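Local structure of 6-aminohexanoate-dimer hydrolase (Bacillus anthracis, 4GB7) at residues Lys70-Ile76 against Trp278-Glu284; Gln210-Ser215 against Pro227-Met233; Asp382-Met387 against Ile413-Glu418. The protein probably hydrolyses the amide bond of 6-aminohexanoate dimers, with a fold of the serine beta-lactamase type. All coordinates share one frame; numbering follows the deposited sequence. Where two conformers were deposited one is given.

Contact 1: Lys70-Ile76 against Trp278-Glu284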
loop_
_atom_site.group_PDB
_atom_site.type_symbol
_atom_site.label_atom_id
_atom_site.label_comp_id
_atom_site.label_asym_id
_atom_site.label_seq_id
_atom_site.Cartn_x
_atom_site.Cartn_y
_atom_site.Cartn_z
ATOM N N LYS A 70 0.588 -14.341 -9.583
ATOM C CA LYS A 70 1.095 -14.562 -10.936
ATOM C C LYS A 70 0.662 -13.501 -11.934
ATOM O O LYS A 70 -0.512 -13.073 -11.958
ATOM C CB LYS A 70 0.645 -15.926 -11.457
ATOM C CG LYS A 70 1.311 -17.101 -10.769
ATOM C CD LYS A 70 0.925 -18.430 -11.386
ATOM C CE LYS A 70 -0.514 -18.864 -11.096
ATOM N NZ LYS A 70 -0.982 -20.052 -11.904
ATOM N N ASN A 71 1.595 -13.102 -12.791
ATOM C CA ASN A 71 1.223 -12.334 -13.986
ATOM C C ASN A 71 0.799 -13.312 -15.092
ATOM O O ASN A 71 0.589 -14.497 -14.807
ATOM C CB ASN A 71 2.369 -11.439 -14.459
ATOM C CG ASN A 71 3.472 -12.209 -15.136
ATOM O OD1 ASN A 71 3.689 -13.365 -14.836
ATOM N ND2 ASN A 71 4.235 -11.532 -15.990
ATOM N N ASN A 72 0.614 -12.786 -16.312
ATOM C CA ASN A 72 0.517 -13.595 -17.536
ATOM C C ASN A 72 1.751 -13.407 -18.387
ATOM O O ASN A 72 1.859 -12.405 -19.122
ATOM C CB ASN A 72 -0.693 -13.241 -18.354
ATOM C CG ASN A 72 -0.882 -14.189 -19.538
ATOM O OD1 ASN A 72 0.067 -14.878 -19.978
ATOM N ND2 ASN A 72 -2.096 -14.283 -20.010
ATOM N N PRO A 73 2.662 -14.378 -18.336
ATOM C CA PRO A 73 3.921 -14.163 -19.068
ATOM C C PRO A 73 3.784 -14.013 -20.584
ATOM O O PRO A 73 4.716 -13.525 -21.224
ATOM C CB PRO A 73 4.744 -15.397 -18.736
ATOM C CG PRO A 73 4.183 -15.911 -17.476
ATOM C CD PRO A 73 2.726 -15.569 -17.479
ATOM N N ASP A 74 2.664 -14.488 -21.143
ATOM C CA ASP A 74 2.416 -14.425 -22.559
ATOM C C ASP A 74 1.741 -13.145 -22.986
ATOM O O ASP A 74 1.567 -12.925 -24.182
ATOM C CB ASP A 74 1.598 -15.643 -22.952
ATOM C CG ASP A 74 2.366 -16.931 -22.718
ATOM O OD1 ASP A 74 3.575 -16.983 -23.017
ATOM O OD2 ASP A 74 1.778 -17.878 -22.217
ATOM N N GLN A 75 1.374 -12.295 -22.014
ATOM C CA GLN A 75 0.669 -11.042 -22.297
ATOM C C GLN A 75 1.284 -9.888 -21.511
ATOM O O GLN A 75 0.588 -9.141 -20.851
ATOM C CB GLN A 75 -0.824 -11.155 -21.978
ATOM C CG GLN A 75 -1.588 -12.130 -22.873
ATOM C CD GLN A 75 -1.820 -11.587 -24.277
ATOM O OE1 GLN A 75 -2.065 -10.390 -24.479
ATOM N NE2 GLN A 75 -1.767 -12.476 -25.259
ATOM N N ILE A 76 2.595 -9.744 -21.594
ATOM C CA ILE A 76 3.263 -8.588 -21.003
ATOM C C ILE A 76 3.110 -7.433 -21.975
ATOM O O ILE A 76 3.120 -7.657 -23.193
ATOM C CB ILE A 76 4.744 -8.885 -20.787
ATOM C CG1 ILE A 76 4.940 -10.121 -19.876
ATOM C CG2 ILE A 76 5.536 -7.643 -20.283
ATOM C CD1 ILE A 76 6.400 -10.553 -19.777
ATOM N N TRP A 278 -3.558 -8.928 -11.600
ATOM C CA TRP A 278 -2.108 -9.088 -11.933
ATOM C C TRP A 278 -1.881 -9.783 -13.272
ATOM O O TRP A 278 -0.825 -9.671 -13.866
ATOM C CB TRP A 278 -1.309 -9.819 -10.809
ATOM C CG TRP A 278 0.039 -9.188 -10.639
ATOM C CD1 TRP A 278 1.235 -9.547 -11.224
ATOM C CD2 TRP A 278 0.307 -7.992 -9.874
ATOM N NE1 TRP A 278 2.231 -8.671 -10.864
ATOM C CE2 TRP A 278 1.716 -7.678 -10.074
ATOM C CE3 TRP A 278 -0.466 -7.159 -9.071
ATOM C CZ2 TRP A 278 2.311 -6.592 -9.445
ATOM C CZ3 TRP A 278 0.137 -6.058 -8.468
ATOM C CH2 TRP A 278 1.486 -5.798 -8.623
ATOM N N SER A 279 -2.849 -10.573 -13.699
ATOM C CA SER A 279 -2.785 -11.299 -14.950
ATOM C C SER A 279 -3.461 -10.520 -16.087
ATOM O O SER A 279 -3.428 -10.988 -17.209
ATOM C CB SER A 279 -3.464 -12.653 -14.824
ATOM O OG SER A 279 -4.846 -12.533 -14.615
ATOM N N GLN A 280 -4.070 -9.359 -15.785
ATOM C CA GLN A 280 -4.978 -8.670 -16.701
ATOM C C GLN A 280 -4.478 -7.377 -17.276
ATOM O O GLN A 280 -5.117 -6.855 -18.177
ATOM C CB GLN A 280 -6.288 -8.354 -15.969
ATOM C CG GLN A 280 -6.936 -9.595 -15.356
ATOM C CD GLN A 280 -7.555 -10.413 -16.414
ATOM O OE1 GLN A 280 -8.440 -9.929 -17.122
ATOM N NE2 GLN A 280 -7.108 -11.665 -16.550
ATOM N N ILE A 281 -3.341 -6.840 -16.806
ATOM C CA ILE A 281 -2.926 -5.498 -17.276
ATOM C C ILE A 281 -1.471 -5.418 -17.746
ATOM O O ILE A 281 -0.814 -4.373 -17.606
ATOM C CB ILE A 281 -3.275 -4.357 -16.270
ATOM C CG1 ILE A 281 -2.484 -4.501 -14.937
ATOM C CG2 ILE A 281 -4.795 -4.369 -15.951
ATOM C CD1 ILE A 281 -2.669 -3.313 -14.003
ATOM N N GLY A 282 -0.977 -6.541 -18.283
ATOM C CA GLY A 282 0.333 -6.568 -18.961
ATOM C C GLY A 282 1.523 -6.483 -18.032
ATOM O O GLY A 282 2.632 -6.083 -18.466
HETATM N N MSE A 283 1.340 -6.898 -16.782
HETATM C CA MSE A 283 2.440 -6.889 -15.775
HETATM C C MSE A 283 3.640 -7.714 -16.258
HETATM O O MSE A 283 3.479 -8.781 -16.843
HETATM C CB MSE A 283 1.987 -7.540 -14.491
HETATM C CG MSE A 283 0.747 -6.888 -13.827
HETATM SE SE MSE A 283 1.145 -5.012 -13.391
HETATM C CE MSE A 283 -0.137 -4.922 -11.944
ATOM N N GLU A 284 4.830 -7.195 -15.995
ATOM C CA GLU A 284 6.054 -7.820 -16.406
ATOM C C GLU A 284 6.493 -9.013 -15.558
ATOM O O GLU A 284 7.208 -9.894 -16.070
ATOM C CB GLU A 284 7.178 -6.777 -16.324
ATOM C CG GLU A 284 7.209 -5.753 -17.401
ATOM C CD GLU A 284 8.335 -4.772 -17.111
ATOM O OE1 GLU A 284 9.518 -5.088 -17.414
ATOM O OE2 GLU A 284 8.035 -3.707 -16.577
HETATM O O HOH W 1 6.834 -12.714 -16.888
HETATM O O HOH W 2 1.286 -10.104 -17.565
HETATM O O HOH W 3 -4.386 -12.916 -18.707
HETATM O O HOH W 4 -1.971 -9.176 -19.235
#

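Contact 2: Gln210-Ser215 against Pro227-Met233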
loop_
_atom_site.group_PDB
_atom_site.type_symbol
_atom_site.label_atom_id
_atom_site.label_comp_id
_atom_site.label_asym_id
_atom_site.label_seq_id
_atom_site.Cartn_x
_atom_site.Cartn_y
_atom_site.Cartn_z
ATOM N N GLN A 210 1.935 -6.122 16.032
ATOM C CA GLN A 210 1.042 -7.278 16.225
ATOM C C GLN A 210 0.839 -8.088 14.961
ATOM O O GLN A 210 0.808 -9.330 15.002
ATOM C CB GLN A 210 -0.298 -6.890 16.823
ATOM C CG GLN A 210 -0.196 -6.366 18.261
ATOM C CD GLN A 210 0.612 -7.264 19.182
ATOM O OE1 GLN A 210 0.292 -8.441 19.329
ATOM N NE2 GLN A 210 1.684 -6.716 19.784
ATOM N N LEU A 211 0.746 -7.408 13.821
ATOM C CA LEU A 211 0.583 -8.131 12.556
ATOM C C LEU A 211 1.823 -8.920 12.261
ATOM O O LEU A 211 1.760 -10.068 11.861
ATOM C CB LEU A 211 0.307 -7.130 11.421
ATOM C CG LEU A 211 0.197 -7.708 9.994
ATOM C CD1 LEU A 211 -1.141 -8.434 9.878
ATOM C CD2 LEU A 211 0.358 -6.596 8.947
ATOM N N TYR A 212 2.986 -8.307 12.500
ATOM C CA TYR A 212 4.224 -9.031 12.280
ATOM C C TYR A 212 4.458 -10.189 13.292
ATOM O O TYR A 212 4.915 -11.237 12.890
ATOM C CB TYR A 212 5.409 -8.082 12.263
ATOM C CG TYR A 212 5.349 -6.998 11.188
ATOM C CD1 TYR A 212 4.668 -7.191 9.993
ATOM C CD2 TYR A 212 6.059 -5.836 11.329
ATOM C CE1 TYR A 212 4.634 -6.223 9.014
ATOM C CE2 TYR A 212 5.999 -4.834 10.368
ATOM C CZ TYR A 212 5.333 -5.038 9.201
ATOM O OH TYR A 212 5.311 -4.045 8.254
ATOM N N LEU A 213 4.118 -10.002 14.573
ATOM C CA LEU A 213 4.181 -11.084 15.550
ATOM C C LEU A 213 3.209 -12.211 15.150
ATOM O O LEU A 213 3.565 -13.383 15.148
ATOM C CB LEU A 213 3.851 -10.580 16.934
ATOM C CG LEU A 213 4.979 -9.757 17.580
ATOM C CD1 LEU A 213 4.380 -8.850 18.659
ATOM C CD2 LEU A 213 6.104 -10.652 18.104
ATOM N N ALA A 214 2.005 -11.837 14.762
ATOM C CA ALA A 214 1.011 -12.814 14.241
ATOM C C ALA A 214 1.515 -13.643 13.065
ATOM O O ALA A 214 1.156 -14.829 12.918
ATOM C CB ALA A 214 -0.285 -12.105 13.875
ATOM N N SER A 215 2.350 -13.014 12.231
ATOM C CA SER A 215 2.897 -13.623 11.043
ATOM C C SER A 215 4.236 -14.302 11.295
ATOM O O SER A 215 4.856 -14.781 10.353
ATOM C CB SER A 215 3.125 -12.553 9.966
ATOM O OG SER A 215 1.963 -11.837 9.682
ATOM N N PRO A 227 -0.784 -13.443 19.331
ATOM C CA PRO A 227 -1.396 -14.139 18.187
ATOM C C PRO A 227 -0.426 -15.065 17.447
ATOM O O PRO A 227 0.769 -14.727 17.277
ATOM C CB PRO A 227 -1.899 -12.962 17.330
ATOM C CG PRO A 227 -0.920 -11.872 17.631
ATOM C CD PRO A 227 -0.796 -11.982 19.126
HETATM N N MSE A 228 -0.924 -16.227 17.002
HETATM C CA MSE A 228 -0.100 -17.214 16.289
HETATM C C MSE A 228 -0.312 -17.205 14.778
HETATM O O MSE A 228 0.482 -17.770 14.043
HETATM C CB MSE A 228 -0.351 -18.632 16.853
HETATM C CG MSE A 228 -0.026 -18.819 18.367
HETATM SE SE MSE A 228 1.870 -18.513 18.738
HETATM C CE MSE A 228 2.565 -20.206 17.999
ATOM N N LYS A 229 -1.381 -16.539 14.349
ATOM C CA LYS A 229 -1.710 -16.340 12.960
ATOM C C LYS A 229 -2.496 -15.044 12.891
ATOM O O LYS A 229 -3.000 -14.582 13.898
ATOM C CB LYS A 229 -2.511 -17.519 12.451
ATOM C CG LYS A 229 -3.849 -17.707 13.112
ATOM C CD LYS A 229 -4.529 -18.950 12.572
ATOM C CE LYS A 229 -5.906 -19.133 13.151
ATOM N NZ LYS A 229 -6.670 -20.172 12.426
ATOM N N ILE A 230 -2.623 -14.465 11.699
ATOM C CA ILE A 230 -3.271 -13.153 11.530
ATOM C C ILE A 230 -4.693 -13.106 12.124
ATOM O O ILE A 230 -5.062 -12.137 12.794
ATOM C CB ILE A 230 -3.251 -12.726 10.042
ATOM C CG1 ILE A 230 -1.820 -12.443 9.581
ATOM C CG2 ILE A 230 -4.124 -11.482 9.799
ATOM C CD1 ILE A 230 -1.737 -12.358 8.069
ATOM N N TYR A 231 -5.492 -14.137 11.899
ATOM C CA TYR A 231 -6.834 -14.077 12.405
ATOM C C TYR A 231 -6.921 -14.037 13.925
ATOM O O TYR A 231 -7.893 -13.476 14.479
ATOM C CB TYR A 231 -7.664 -15.232 11.857
ATOM C CG TYR A 231 -7.824 -15.294 10.339
ATOM C CD1 TYR A 231 -7.661 -14.175 9.529
ATOM C CD2 TYR A 231 -8.150 -16.475 9.718
ATOM C CE1 TYR A 231 -7.820 -14.243 8.168
ATOM C CE2 TYR A 231 -8.324 -16.545 8.332
ATOM C CZ TYR A 231 -8.153 -15.434 7.560
ATOM O OH TYR A 231 -8.330 -15.483 6.193
ATOM N N ASP A 232 -5.936 -14.624 14.597
ATOM C CA ASP A 232 -5.832 -14.525 16.071
ATOM C C ASP A 232 -5.772 -13.069 16.537
ATOM O O ASP A 232 -6.359 -12.676 17.543
ATOM C CB ASP A 232 -4.580 -15.240 16.594
ATOM C CG ASP A 232 -4.659 -16.754 16.533
ATOM O OD1 ASP A 232 -5.733 -17.355 16.201
ATOM O OD2 ASP A 232 -3.592 -17.337 16.863
HETATM N N MSE A 233 -5.019 -12.268 15.809
HETATM C CA MSE A 233 -4.911 -10.843 16.111
HETATM C C MSE A 233 -6.266 -10.161 16.046
HETATM O O MSE A 233 -6.599 -9.345 16.878
HETATM C CB MSE A 233 -3.894 -10.171 15.165
HETATM C CG MSE A 233 -3.724 -8.667 15.391
HETATM SE SE MSE A 233 -2.778 -7.752 14.000
HETATM C CE MSE A 233 -4.228 -7.778 12.692
#

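Contact 3: Asp382-Met387 against Ile413-Glu418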
loop_
_atom_site.group_PDB
_atom_site.type_symbol
_atom_site.label_atom_id
_atom_site.label_comp_id
_atom_site.label_asym_id
_atom_site.label_seq_id
_atom_site.Cartn_x
_atom_site.Cartn_y
_atom_site.Cartn_z
ATOM N N ASP A 382 -2.206 11.462 -10.071
ATOM C CA ASP A 382 -2.590 12.862 -10.321
ATOM C C ASP A 382 -3.460 12.904 -11.564
ATOM O O ASP A 382 -3.000 12.824 -12.659
ATOM C CB ASP A 382 -1.314 13.698 -10.507
ATOM C CG ASP A 382 -1.567 15.137 -10.919
ATOM O OD1 ASP A 382 -2.704 15.466 -11.274
ATOM O OD2 ASP A 382 -0.613 15.977 -10.822
ATOM N N PRO A 383 -4.791 12.970 -11.377
ATOM C CA PRO A 383 -5.673 12.977 -12.526
ATOM C C PRO A 383 -5.681 14.300 -13.314
ATOM O O PRO A 383 -6.123 14.305 -14.468
ATOM C CB PRO A 383 -7.022 12.691 -11.923
ATOM C CG PRO A 383 -6.903 12.908 -10.493
ATOM C CD PRO A 383 -5.487 13.132 -10.111
ATOM N N LYS A 384 -5.172 15.399 -12.730
ATOM C CA LYS A 384 -5.159 16.671 -13.444
ATOM C C LYS A 384 -4.041 16.636 -14.508
ATOM O O LYS A 384 -4.267 17.042 -15.658
ATOM C CB LYS A 384 -4.945 17.860 -12.500
ATOM C CG LYS A 384 -5.079 19.223 -13.162
ATOM C CD LYS A 384 -5.006 20.362 -12.164
ATOM C CE LYS A 384 -5.362 21.695 -12.789
ATOM N NZ LYS A 384 -4.104 22.323 -13.258
ATOM N N ALA A 385 -2.848 16.216 -14.084
ATOM C CA ALA A 385 -1.692 16.110 -14.969
ATOM C C ALA A 385 -1.547 14.767 -15.646
ATOM O O ALA A 385 -0.603 14.560 -16.429
ATOM C CB ALA A 385 -0.411 16.492 -14.258
ATOM N N LYS A 386 -2.467 13.851 -15.364
ATOM C CA LYS A 386 -2.424 12.517 -15.931
ATOM C C LYS A 386 -1.063 11.855 -15.637
ATOM O O LYS A 386 -0.383 11.403 -16.541
ATOM C CB LYS A 386 -2.751 12.611 -17.436
ATOM C CG LYS A 386 -4.165 13.131 -17.698
ATOM C CD LYS A 386 -4.248 14.058 -18.911
ATOM C CE LYS A 386 -3.608 15.440 -18.689
ATOM N NZ LYS A 386 -2.487 15.734 -19.648
HETATM N N MSE A 387 -0.662 11.861 -14.361
HETATM C CA MSE A 387 0.634 11.381 -13.931
HETATM C C MSE A 387 0.492 10.348 -12.837
HETATM O O MSE A 387 -0.400 10.433 -11.976
HETATM C CB MSE A 387 1.493 12.552 -13.450
HETATM C CG MSE A 387 2.863 12.169 -13.095
HETATM SE SE MSE A 387 3.891 13.622 -12.271
HETATM C CE MSE A 387 2.736 13.603 -10.666
ATOM N N ILE A 413 6.918 18.280 -10.139
ATOM C CA ILE A 413 7.186 17.422 -11.289
ATOM C C ILE A 413 6.026 17.462 -12.294
ATOM O O ILE A 413 6.236 17.616 -13.482
ATOM C CB ILE A 413 7.540 15.961 -10.894
ATOM C CG1 ILE A 413 8.849 15.921 -10.129
ATOM C CG2 ILE A 413 7.540 15.058 -12.161
ATOM C CD1 ILE A 413 9.099 14.602 -9.413
ATOM N N ALA A 414 4.797 17.279 -11.812
ATOM C CA ALA A 414 3.631 17.351 -12.680
ATOM C C ALA A 414 3.603 18.674 -13.486
ATOM O O ALA A 414 3.335 18.690 -14.690
ATOM C CB ALA A 414 2.344 17.214 -11.842
ATOM N N HIS A 415 3.799 19.799 -12.815
ATOM C CA HIS A 415 3.680 21.089 -13.498
ATOM C C HIS A 415 4.802 21.247 -14.533
ATOM O O HIS A 415 4.607 21.846 -15.576
ATOM C CB HIS A 415 3.738 22.223 -12.493
ATOM C CG HIS A 415 2.524 22.301 -11.618
ATOM N ND1 HIS A 415 2.411 23.166 -10.592
ATOM C CD2 HIS A 415 1.353 21.528 -11.613
ATOM C CE1 HIS A 415 1.200 22.993 -10.012
ATOM N NE2 HIS A 415 0.577 21.982 -10.629
ATOM N N HIS A 416 5.982 20.730 -14.226
ATOM C CA HIS A 416 7.086 20.688 -15.187
ATOM C C HIS A 416 6.766 19.878 -16.429
ATOM O O HIS A 416 6.986 20.345 -17.554
ATOM C CB HIS A 416 8.332 20.183 -14.507
ATOM C CG HIS A 416 9.489 19.982 -15.435
ATOM N ND1 HIS A 416 10.266 20.998 -15.855
ATOM C CD2 HIS A 416 9.991 18.840 -15.998
ATOM C CE1 HIS A 416 11.231 20.519 -16.654
ATOM N NE2 HIS A 416 11.062 19.191 -16.745
ATOM N N LEU A 417 6.207 18.685 -16.245
ATOM C CA LEU A 417 5.850 17.803 -17.347
ATOM C C LEU A 417 4.703 18.386 -18.173
ATOM O O LEU A 417 4.601 18.132 -19.379
ATOM C CB LEU A 417 5.482 16.416 -16.791
ATOM C CG LEU A 417 6.617 15.609 -16.148
ATOM C CD1 LEU A 417 6.066 14.300 -15.649
ATOM C CD2 LEU A 417 7.809 15.380 -17.077
ATOM N N GLU A 418 3.835 19.170 -17.536
ATOM C CA GLU A 418 2.750 19.826 -18.213
ATOM C C GLU A 418 3.191 21.114 -18.911
ATOM O O GLU A 418 2.397 21.741 -19.554
ATOM C CB GLU A 418 1.578 20.092 -17.233
ATOM C CG GLU A 418 0.809 18.869 -16.758
ATOM C CD GLU A 418 -0.097 18.290 -17.838
ATOM O OE1 GLU A 418 -1.183 18.850 -18.028
ATOM O OE2 GLU A 418 0.279 17.288 -18.490
HETATM O O HOH W 5 -2.521 19.989 -16.039
#

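Contact 1: Lys70-Ile76 against Trp278-Glu284
Gly-282 and Gln-75 meet through a carbon donor: the CA of Gly-282 lies 3.2 Å from the O of Gln-75, with an almost straight C-H...O path. Similarly, the CA of Asn-71 approaches the O of Trp-278 at 3.4 Å. A loop and the stretch that leaves a helix end press their backbones together without strand pairing, and one conventional hydrogen bond joins them directly. It runs from ND2 of Asn-71 to the O of Met-283 (a selenomethionine), 3.0 Å long and nearly linear at 173°. The acceptor lies in the plane of the amide, yet the donor stands about 45° above the carbonyl plane. With chi1 at 74°, the Asn-71 amide is tucked between its own backbone N and carbonyl carbon, and reaches across to this carbonyl. Asn-72 OD1 accepts from Asp-74 N in an Asx turn, within the type I turn that brings Gln-75 O to Gly-282. Water 4 serves Gln-75 O, Ser-279 O and Gly-282 N together. Ile-76 CG2 rests 3.8 Å from Glu-284 CG, the two side chains crossing at about a right angle, while the carboxylate beyond is held by Arg-308 and Arg-312. Strand 66-69 runs into Lys-70; helix 269-278 ends at Trp-278, and a loop leads from it to strand 287-290; helix 307-318 lies against Trp-278 and Met-283.

Contact 2: Gln210-Ser215 against Pro227-Met233
Ser-215 OG, which packs 3.8 Å from Ile-230 CG1, is a polar atom gripped twice. It donates to the O of Leu-211 at 2.8 Å, in the last turn of the helix that Ser-215 follows, and is also bonded to Gln-298 NE2. Across the interface itself the contacts are apolar packing and CA-H...O approaches. The chain of Met-233, a selenomethionine, leaves with CG anti to the backbone N (chi1 179°) and stays extended as far as SE, which rests over the backbone of the neighbouring helix, 3.5 Å from Leu-211 N. Beside it, Ala-214 CB presses on the rim of the Pro-227 ring, at 3.8 Å from CG. Leu-211 CD1 and Ile-230 CG1 complete the apolar patch, 4.1 Å apart. At Ala-214 the backbones come close, with the CA of Lys-229 3.2 Å from the O of Ala-214. Asp-232 OD2 accepts from Met-228 N through its anti lone pair. The arrangement is two short helices joined by a long loop, 206-214 packed against the start of 230-235, with Lys-229 at the N-cap position, within a beta-lactamase-family domain.

Contact 3: Asp382-Met387 against Ile413-Glu418
Extended chi1 and chi2 in Met-387 (-175° and -173°) carry the SE of this selenomethionine toward helix 402-417, and a turn at chi3 (67°) brings CE back over Ala-414 CB. SE lies 3.8 Å from Ala-414 CA and 3.9 Å from Ile-413 CG2. Ala-385 CB meets Ala-414 CB at 3.7 Å, where turn and helix come close. Asp-382, pointing at the helix, does two jobs. Its OD1 accepts the N-H of Ala-385 at 2.9 Å from above the carboxylate plane, an Asx motif that holds the turn in shape, whereas OD2 touches Ala-414 CB at 3.4 Å and is bonded to Gln-366. The pairing of Asp-382 with Met-387 takes in the extra residue Lys-386, as a G1 beta bulge does. Glu-418 lays its CG on Ala-385 CB, and the bend at chi2 turns the carboxylate toward Lys-386; water 5 reaches its OE1 at 2.7 Å. The salt bridge from Lys-386 NZ to Glu-418 OE2 is weak at 3.4 Å, and doubtful because Lys-386 has two conformers. His-117 and Asn-118 also bind these ends. The chemistry implies cohesion chiefly from buried apolar packing, with charge pairing probably secondary.

In the fold
From the N terminus, the chain passes through strand 66-69 and then opens contact 1, which closes some 200 residues later at 278-284. Since strands 66-69 and 287-290 are antiparallel neighbours in one sheet, this closure continues their association beyond the strand ends. Contact 2 falls entirely within that span and closes a short loop between helices 206-214 and 230-235; its nearest atoms remain about 17 Å from contact 1. Contact 3 follows in series, tying the turn between strands 377-382 and 387-393 of the five-stranded sheet to the C-terminal helix 402-417. Contacts 2 and 3 lie on opposite sides of the chain's centre, their centres 41 Å apart.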